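Local coordinates for conserved hypothetical protein (Bacteroides thetaiotaomicron, PDB 2FB6) that is of unknown function, a conserved, small single-domain protein built on a five-stranded parallel beta-sheet flanked by helices, at residues F84-A87 and S88-T91. Residues are numbered along the deposited sequence; the frame is centred on the assembly and turned at random.
Sequences FGVA and SIIT
V86 and I90 meet one turn apart at the start of helix 87-92, where backbone bonding and side-chain packing coincide. I90 N donates to V86 O at 3.0 Å; the N-H...O angle of 165° shows a straight bond, and the donor lies almost on the extension of the carbonyl. Beside it, V86 CG2 rests 4.0 Å from I90 CG1, the two side chains running obliquely past each other. I90 turns its CG1 beside its own backbone N (chi1 -65°), which carries that methylene back along the helix, to 3.4 Å from V86 O. The other V86 branch, CG1, faces the end of I89, with 4.2 Å to I89 CD1. These branches belong to a wider apolar cluster: V86 also touches V51 and A55 of helix 49-56, and I90 reaches V54 and V97.

The next carbonyl repeats the pattern. T91 N binds A87 O at 2.9 Å, the donor tilted 22° from the carbonyl plane. In the conformer described, one of two, T91 OG1 sits beside its own N and comes within 3.1 Å of the same oxygen; where that hydroxyl's hydrogen goes remains open.

On the outer side, a water donates to G85 O. It also lies near S88 OG in one of that serine's two conformers, a doubtful second link. G85, with positive phi, is the C-prime residue of a Schellman motif ending helix 78-84: V86 N bonds to C81 O, and G85 N to a carbonyl in the helix's last turn. V86 follows directly as N-cap of helix 87-92, in an alpha/beta fold with a parallel sheet.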
loop_
_atom_site.group_PDB
_atom_site.type_symbol
_atom_site.label_atom_id
_atom_site.label_comp_id
_atom_site.label_asym_id
_atom_site.label_seq_id
_atom_site.Cartn_x
_atom_site.Cartn_y
_atom_site.Cartn_z
ATOM N N PHE A 84 5.130 -8.198 -14.421
ATOM C CA PHE A 84 6.471 -7.657 -14.226
ATOM C C PHE A 84 7.469 -8.730 -13.765
ATOM O O PHE A 84 8.673 -8.452 -13.675
ATOM C CB PHE A 84 6.447 -6.487 -13.229
ATOM C CG PHE A 84 5.518 -5.348 -13.619
ATOM C CD1 PHE A 84 5.065 -5.190 -14.931
ATOM C CD2 PHE A 84 5.108 -4.419 -12.659
ATOM C CE1 PHE A 84 4.200 -4.134 -15.279
ATOM C CE2 PHE A 84 4.259 -3.354 -12.988
ATOM C CZ PHE A 84 3.804 -3.203 -14.299
ATOM N N GLY A 85 6.981 -9.924 -13.428
ATOM C CA GLY A 85 7.830 -11.046 -12.998
ATOM C C GLY A 85 8.468 -10.897 -11.615
ATOM O O GLY A 85 9.617 -11.326 -11.384
ATOM N N VAL A 86 7.716 -10.306 -10.682
ATOM C CA VAL A 86 8.256 -9.980 -9.362
ATOM C C VAL A 86 7.431 -10.498 -8.183
ATOM O O VAL A 86 7.645 -10.087 -7.040
ATOM C CB VAL A 86 8.460 -8.450 -9.207
ATOM C CG1 VAL A 86 9.462 -7.943 -10.225
ATOM C CG2 VAL A 86 7.132 -7.684 -9.332
ATOM N N ALA A 87 6.476 -11.391 -8.441
ATOM C CA ALA A 87 5.636 -11.875 -7.340
ATOM C C ALA A 87 6.435 -12.449 -6.167
ATOM O O ALA A 87 6.095 -12.197 -5.016
ATOM C CB ALA A 87 4.595 -12.873 -7.831
ATOM N N SER A 88 7.492 -13.214 -6.448
ATOM C CA SER A 88 8.303 -13.807 -5.387
ATOM C C SER A 88 8.974 -12.720 -4.544
ATOM O O SER A 88 8.977 -12.800 -3.319
ATOM C CB SER A 88 9.353 -14.771 -5.969
ATOM O OG SER A 88 10.304 -14.083 -6.771
ATOM N N ILE A 89 9.520 -11.701 -5.209
ATOM C CA ILE A 89 10.191 -10.593 -4.522
ATOM C C ILE A 89 9.193 -9.871 -3.607
ATOM O O ILE A 89 9.474 -9.608 -2.436
ATOM C CB ILE A 89 10.814 -9.595 -5.543
ATOM C CG1 ILE A 89 11.965 -10.257 -6.315
ATOM C CG2 ILE A 89 11.334 -8.332 -4.842
ATOM C CD1 ILE A 89 12.366 -9.467 -7.560
ATOM N N ILE A 90 8.010 -9.581 -4.144
ATOM C CA ILE A 90 7.010 -8.817 -3.407
ATOM C C ILE A 90 6.486 -9.614 -2.206
ATOM O O ILE A 90 6.411 -9.083 -1.094
ATOM C CB ILE A 90 5.874 -8.364 -4.353
ATOM C CG1 ILE A 90 6.394 -7.379 -5.426
ATOM C CG2 ILE A 90 4.701 -7.758 -3.588
ATOM C CD1 ILE A 90 7.013 -6.086 -4.906
ATOM N N THR A 91 6.179 -10.898 -2.415
ATOM C CA THR A 91 5.718 -11.784 -1.348
ATOM C C THR A 91 6.770 -11.898 -0.238
ATOM O O THR A 91 6.449 -11.905 0.959
ATOM C CB THR A 91 5.397 -13.184 -1.942
ATOM O OG1 THR A 91 4.179 -13.115 -2.700
ATOM C CG2 THR A 91 5.296 -14.267 -0.872
HETATM O O HOH W 1 10.417 -13.674 -9.257
#